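Local structure of mitochondrial dynamics protein MID49 (Mus musculus, 4WOY) at residues A[224-238]-A[267-280]. The protein promotes mitochondrial fission by recruiting the dynamin-related GTPase Drp1 to the outer mitochondrial membrane and regulating its activity. The protein carries 1 engineered substitution. Residues are numbered along the deposited sequence; the frame is centred on the assembly and turned at random.
Sequences DAGTRRRLLLLLCGI and WTEEALGERFLQAL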
loop_
_atom_site.group_PDB
_atom_site.type_symbol
_atom_site.label_atom_id
_atom_site.label_comp_id
_atom_site.label_asym_id
_atom_site.label_seq_id
_atom_site.Cartn_x
_atom_site.Cartn_y
_atom_site.Cartn_z
ATOM N N ASP A 224 -18.872 -14.725 -7.857
ATOM C CA ASP A 224 -19.194 -14.958 -9.283
ATOM C C ASP A 224 -18.003 -15.365 -10.148
ATOM O O ASP A 224 -18.039 -15.205 -11.373
ATOM C CB ASP A 224 -19.834 -13.719 -9.916
ATOM C CG ASP A 224 -18.926 -12.498 -9.890
ATOM O OD1 ASP A 224 -17.849 -12.537 -9.258
ATOM O OD2 ASP A 224 -19.305 -11.488 -10.513
ATOM N N ALA A 225 -16.950 -15.868 -9.511
ATOM C CA ALA A 225 -15.701 -16.209 -10.197
ATOM C C ALA A 225 -15.218 -15.043 -11.046
ATOM O O ALA A 225 -14.755 -15.236 -12.174
ATOM C CB ALA A 225 -15.871 -17.462 -11.063
ATOM N N GLY A 226 -15.339 -13.835 -10.497
ATOM C CA GLY A 226 -15.099 -12.626 -11.256
ATOM C C GLY A 226 -13.640 -12.309 -11.495
ATOM O O GLY A 226 -12.752 -12.908 -10.887
ATOM N N THR A 227 -13.405 -11.338 -12.374
ATOM C CA THR A 227 -12.065 -10.934 -12.773
ATOM C C THR A 227 -11.707 -9.522 -12.325
ATOM O O THR A 227 -10.848 -8.864 -12.930
ATOM C CB THR A 227 -11.919 -10.998 -14.287
ATOM O OG1 THR A 227 -13.016 -10.291 -14.877
ATOM C CG2 THR A 227 -11.948 -12.441 -14.773
ATOM N N ARG A 228 -12.366 -9.039 -11.280
ATOM C CA ARG A 228 -12.085 -7.688 -10.811
ATOM C C ARG A 228 -10.614 -7.535 -10.418
ATOM O O ARG A 228 -9.937 -6.638 -10.919
ATOM C CB ARG A 228 -12.982 -7.328 -9.620
ATOM C CG ARG A 228 -14.461 -7.308 -9.948
ATOM C CD ARG A 228 -15.294 -7.445 -8.675
ATOM N NE ARG A 228 -16.723 -7.603 -8.950
ATOM C CZ ARG A 228 -17.322 -8.776 -9.130
ATOM N NH1 ARG A 228 -16.612 -9.903 -9.090
ATOM N NH2 ARG A 228 -18.629 -8.822 -9.353
ATOM N N ARG A 229 -10.122 -8.423 -9.553
ATOM C CA ARG A 229 -8.743 -8.343 -9.063
ATOM C C ARG A 229 -7.758 -8.553 -10.192
ATOM O O ARG A 229 -6.670 -7.977 -10.214
ATOM C CB ARG A 229 -8.469 -9.374 -7.965
ATOM C CG ARG A 229 -9.036 -9.051 -6.600
ATOM C CD ARG A 229 -8.965 -10.285 -5.727
ATOM N NE ARG A 229 -9.556 -11.426 -6.437
ATOM C CZ ARG A 229 -9.323 -12.708 -6.160
ATOM N NH1 ARG A 229 -8.495 -13.056 -5.179
ATOM N NH2 ARG A 229 -9.920 -13.645 -6.873
ATOM N N ARG A 230 -8.145 -9.393 -11.135
ATOM C CA ARG A 230 -7.341 -9.599 -12.319
ATOM C C ARG A 230 -7.247 -8.287 -13.131
ATOM O O ARG A 230 -6.177 -7.938 -13.647
ATOM C CB ARG A 230 -7.942 -10.748 -13.129
ATOM C CG ARG A 230 -7.286 -11.009 -14.437
ATOM C CD ARG A 230 -7.410 -12.479 -14.809
ATOM N NE ARG A 230 -7.264 -12.637 -16.246
ATOM C CZ ARG A 230 -7.880 -13.566 -16.950
ATOM N NH1 ARG A 230 -8.678 -14.434 -16.338
ATOM N NH2 ARG A 230 -7.694 -13.620 -18.263
ATOM N N LEU A 231 -8.361 -7.559 -13.219
ATOM C CA LEU A 231 -8.398 -6.275 -13.916
ATOM C C LEU A 231 -7.543 -5.218 -13.215
ATOM O O LEU A 231 -6.914 -4.380 -13.865
ATOM C CB LEU A 231 -9.843 -5.768 -14.062
ATOM C CG LEU A 231 -9.935 -4.347 -14.649
ATOM C CD1 LEU A 231 -9.438 -4.323 -16.078
ATOM C CD2 LEU A 231 -11.344 -3.763 -14.575
ATOM N N LEU A 232 -7.541 -5.233 -11.890
ATOM C CA LEU A 232 -6.729 -4.256 -11.175
ATOM C C LEU A 232 -5.240 -4.470 -11.528
ATOM O O LEU A 232 -4.502 -3.501 -11.748
ATOM C CB LEU A 232 -6.978 -4.327 -9.655
ATOM C CG LEU A 232 -6.023 -3.558 -8.742
ATOM C CD1 LEU A 232 -6.017 -2.052 -9.047
ATOM C CD2 LEU A 232 -6.410 -3.826 -7.302
ATOM N N LEU A 233 -4.820 -5.731 -11.618
ATOM C CA LEU A 233 -3.422 -6.050 -11.948
ATOM C C LEU A 233 -3.051 -5.615 -13.367
ATOM O O LEU A 233 -1.958 -5.110 -13.593
ATOM C CB LEU A 233 -3.156 -7.539 -11.766
ATOM C CG LEU A 233 -2.940 -7.860 -10.293
ATOM C CD1 LEU A 233 -3.003 -9.371 -10.032
ATOM C CD2 LEU A 233 -1.624 -7.275 -9.819
ATOM N N LEU A 234 -3.984 -5.789 -14.299
ATOM C CA LEU A 234 -3.832 -5.278 -15.662
ATOM C C LEU A 234 -3.624 -3.769 -15.702
ATOM O O LEU A 234 -2.693 -3.263 -16.349
ATOM C CB LEU A 234 -5.061 -5.604 -16.500
ATOM C CG LEU A 234 -4.963 -6.910 -17.248
ATOM C CD1 LEU A 234 -6.308 -7.200 -17.842
ATOM C CD2 LEU A 234 -3.873 -6.793 -18.308
ATOM N N LEU A 235 -4.518 -3.053 -15.034
ATOM C CA LEU A 235 -4.473 -1.606 -15.070
ATOM C C LEU A 235 -3.155 -1.136 -14.530
ATOM O O LEU A 235 -2.560 -0.199 -15.060
ATOM C CB LEU A 235 -5.622 -0.981 -14.274
ATOM C CG LEU A 235 -6.997 -1.201 -14.870
ATOM C CD1 LEU A 235 -8.085 -0.894 -13.837
ATOM C CD2 LEU A 235 -7.145 -0.366 -16.117
ATOM N N CYS A 236 -2.690 -1.802 -13.479
ATOM C CA CYS A 236 -1.428 -1.434 -12.861
ATOM C C CYS A 236 -0.278 -1.621 -13.839
ATOM O O CYS A 236 0.579 -0.739 -13.976
ATOM C CB CYS A 236 -1.167 -2.270 -11.605
ATOM S SG CYS A 236 -1.997 -1.716 -10.118
ATOM N N GLY A 237 -0.258 -2.773 -14.514
ATOM C CA GLY A 237 0.832 -3.105 -15.418
ATOM C C GLY A 237 0.952 -2.140 -16.585
ATOM O O GLY A 237 2.041 -1.781 -17.012
ATOM N N ILE A 238 -0.188 -1.695 -17.081
ATOM C CA ILE A 238 -0.224 -0.755 -18.178
ATOM C C ILE A 238 0.224 0.629 -17.767
ATOM O O ILE A 238 0.975 1.279 -18.488
ATOM C CB ILE A 238 -1.627 -0.697 -18.771
ATOM C CG1 ILE A 238 -1.814 -1.939 -19.627
ATOM C CG2 ILE A 238 -1.803 0.522 -19.628
ATOM C CD1 ILE A 238 -3.065 -1.973 -20.335
ATOM N N TRP A 267 -18.431 -9.817 -15.112
ATOM C CA TRP A 267 -17.054 -9.842 -14.613
ATOM C C TRP A 267 -16.348 -11.158 -14.964
ATOM O O TRP A 267 -15.425 -11.590 -14.274
ATOM C CB TRP A 267 -17.029 -9.566 -13.104
ATOM C CG TRP A 267 -17.133 -8.097 -12.803
ATOM C CD1 TRP A 267 -18.211 -7.420 -12.291
ATOM C CD2 TRP A 267 -16.084 -7.125 -12.953
ATOM N NE1 TRP A 267 -17.900 -6.083 -12.147
ATOM C CE2 TRP A 267 -16.603 -5.879 -12.543
ATOM C CE3 TRP A 267 -14.756 -7.191 -13.403
ATOM C CZ2 TRP A 267 -15.848 -4.717 -12.569
ATOM C CZ3 TRP A 267 -14.006 -6.044 -13.432
ATOM C CH2 TRP A 267 -14.553 -4.815 -13.018
ATOM N N THR A 268 -16.787 -11.765 -16.061
ATOM C CA THR A 268 -16.125 -12.930 -16.620
ATOM C C THR A 268 -14.883 -12.504 -17.372
ATOM O O THR A 268 -14.706 -11.322 -17.684
ATOM C CB THR A 268 -17.021 -13.680 -17.622
ATOM O OG1 THR A 268 -17.339 -12.786 -18.692
ATOM C CG2 THR A 268 -18.319 -14.199 -16.982
ATOM N N GLU A 269 -14.031 -13.472 -17.686
ATOM C CA GLU A 269 -12.871 -13.216 -18.528
ATOM C C GLU A 269 -13.336 -12.731 -19.903
ATOM O O GLU A 269 -12.702 -11.893 -20.547
ATOM C CB GLU A 269 -12.015 -14.479 -18.645
ATOM C CG GLU A 269 -10.708 -14.264 -19.381
ATOM C CD GLU A 269 -9.981 -15.544 -19.674
ATOM O OE1 GLU A 269 -9.084 -15.906 -18.876
ATOM O OE2 GLU A 269 -10.316 -16.197 -20.684
ATOM N N GLU A 270 -14.480 -13.247 -20.324
ATOM C CA GLU A 270 -15.044 -12.911 -21.614
ATOM C C GLU A 270 -15.292 -11.406 -21.724
ATOM O O GLU A 270 -15.114 -10.812 -22.799
ATOM C CB GLU A 270 -16.336 -13.699 -21.820
ATOM C CG GLU A 270 -17.040 -13.426 -23.124
ATOM C CD GLU A 270 -18.275 -14.280 -23.303
ATOM O OE1 GLU A 270 -19.034 -14.010 -24.250
ATOM O OE2 GLU A 270 -18.487 -15.221 -22.503
ATOM N N ALA A 271 -15.684 -10.803 -20.601
ATOM C CA ALA A 271 -16.014 -9.375 -20.548
ATOM C C ALA A 271 -14.872 -8.534 -20.012
ATOM O O ALA A 271 -15.039 -7.343 -19.784
ATOM C CB ALA A 271 -17.266 -9.150 -19.687
ATOM N N LEU A 272 -13.710 -9.149 -19.810
ATOM C CA LEU A 272 -12.573 -8.443 -19.234
ATOM C C LEU A 272 -12.138 -7.259 -20.091
ATOM O O LEU A 272 -11.770 -6.209 -19.573
ATOM C CB LEU A 272 -11.405 -9.397 -19.047
ATOM C CG LEU A 272 -10.269 -8.922 -18.144
ATOM C CD1 LEU A 272 -10.776 -8.242 -16.897
ATOM C CD2 LEU A 272 -9.371 -10.099 -17.789
ATOM N N GLY A 273 -12.190 -7.439 -21.405
ATOM C CA GLY A 273 -11.827 -6.385 -22.329
ATOM C C GLY A 273 -12.734 -5.173 -22.212
ATOM O O GLY A 273 -12.268 -4.038 -22.238
ATOM N N GLU A 274 -14.030 -5.426 -22.061
ATOM C CA GLU A 274 -15.013 -4.369 -21.877
ATOM C C GLU A 274 -14.881 -3.680 -20.517
ATOM O O GLU A 274 -14.986 -2.456 -20.434
ATOM C CB GLU A 274 -16.418 -4.934 -22.022
ATOM C CG GLU A 274 -17.032 -4.767 -23.384
ATOM C CD GLU A 274 -18.241 -5.647 -23.543
ATOM O OE1 GLU A 274 -18.968 -5.827 -22.540
ATOM O OE2 GLU A 274 -18.459 -6.162 -24.660
ATOM N N ARG A 275 -14.610 -4.456 -19.470
ATOM C CA ARG A 275 -14.402 -3.891 -18.137
ATOM C C ARG A 275 -13.183 -2.994 -18.119
ATOM O O ARG A 275 -13.147 -1.954 -17.431
ATOM C CB ARG A 275 -14.243 -4.997 -17.095
ATOM C CG ARG A 275 -15.520 -5.757 -16.827
ATOM C CD ARG A 275 -16.722 -4.829 -16.644
ATOM N NE ARG A 275 -17.908 -5.456 -17.220
ATOM C CZ ARG A 275 -18.561 -5.019 -18.291
ATOM N NH1 ARG A 275 -18.199 -3.894 -18.887
ATOM N NH2 ARG A 275 -19.614 -5.691 -18.736
ATOM N N PHE A 276 -12.183 -3.425 -18.876
ATOM C CA PHE A 276 -10.952 -2.683 -19.046
ATOM C C PHE A 276 -11.217 -1.348 -19.728
ATOM O O PHE A 276 -10.754 -0.317 -19.257
ATOM C CB PHE A 276 -9.952 -3.501 -19.856
ATOM C CG PHE A 276 -8.661 -2.784 -20.138
ATOM C CD1 PHE A 276 -7.602 -2.862 -19.256
ATOM C CD2 PHE A 276 -8.496 -2.060 -21.299
ATOM C CE1 PHE A 276 -6.402 -2.208 -19.527
ATOM C CE2 PHE A 276 -7.308 -1.400 -21.570
ATOM C CZ PHE A 276 -6.268 -1.473 -20.694
ATOM N N LEU A 277 -11.982 -1.357 -20.819
ATOM C CA LEU A 277 -12.222 -0.118 -21.548
ATOM C C LEU A 277 -13.077 0.806 -20.682
ATOM O O LEU A 277 -12.799 2.004 -20.563
ATOM C CB LEU A 277 -12.899 -0.380 -22.896
ATOM C CG LEU A 277 -12.069 -1.228 -23.871
ATOM C CD1 LEU A 277 -12.784 -1.495 -25.207
ATOM C CD2 LEU A 277 -10.681 -0.661 -24.087
ATOM N N GLN A 278 -14.070 0.224 -20.023
ATOM C CA GLN A 278 -14.902 0.965 -19.085
ATOM C C GLN A 278 -14.087 1.652 -17.981
ATOM O O GLN A 278 -14.435 2.752 -17.564
ATOM C CB GLN A 278 -15.931 0.045 -18.443
ATOM C CG GLN A 278 -17.137 0.777 -17.954
ATOM C CD GLN A 278 -18.046 -0.109 -17.153
ATOM O OE1 GLN A 278 -17.950 -1.332 -17.226
ATOM N NE2 GLN A 278 -18.964 0.502 -16.407
ATOM N N ALA A 279 -13.045 0.982 -17.487
ATOM C CA ALA A 279 -12.120 1.584 -16.520
ATOM C C ALA A 279 -11.386 2.796 -17.087
ATOM O O ALA A 279 -11.252 3.813 -16.413
ATOM C CB ALA A 279 -11.112 0.569 -16.042
ATOM N N LEU A 280 -10.889 2.687 -18.311
ATOM C CA LEU A 280 -10.186 3.806 -18.914
ATOM C C LEU A 280 -11.158 4.968 -19.056
ATOM O O LEU A 280 -10.785 6.130 -18.897
ATOM C CB LEU A 280 -9.595 3.446 -20.275
ATOM C CG LEU A 280 -8.515 2.369 -20.371
ATOM C CD1 LEU A 280 -7.787 2.524 -21.690
ATOM C CD2 LEU A 280 -7.548 2.385 -19.214
HETATM O O HOH W 1 -19.779 -12.297 -13.767
#
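Trp267 lies between two arginine chains where helices 228-238 and 272-280 pack at -55°, their axes 10.5 Å apart, in the helical, Mab-21 HhH/H2TH-like part of this nucleotidyltransferase-fold domain. The packing is close here: over one indole face the methylene CG of Arg228 sits 3.4 Å from the centroid of the Trp267 six-membered ring, a CH-pi contact, while its guanidinium stacks on the five-membered ring in a cation-pi interaction. With CG anti to the carbonyl carbon (chi1 -63°), the extended Arg228 chain lies along the indole from one ring to the other; a long arginine suits this place because its charged end then reaches Asp224 and Asp221, Asp224 taking NH1 and NH2 on separate oxygens. CG of Arg275 covers the opposite face. At the ring edge, Leu231 CD2 reaches Trp267 CZ3 at 3.7 Å, and Thr227 OG1 lies in the ring plane. That hydroxyl also donates to the backbone O of Trp267 from above the carbonyl plane, tying the loop to the helix start.

Further along, the contact is buried and apolar: branched Leu231 sends its other methyl, CD1, to Phe276, and small Ala279 lets Leu235 CD1 approach. The partly exposed flank is polar. There Arg230 meets Glu269 end-on, NH1 and NH2 both directed at the single oxygen OE1, which lies in the guanidinium plane although the carboxylate is turned 82° from it. Arg230 NE pairs with Glu10 of helix 2-14, and Leu272 CD2 lies over one face of the guanidinium. At the far, buried end packing is close again: Ile238 CD1 abuts the edge of the Phe276 ring, 3.3 Å from CZ.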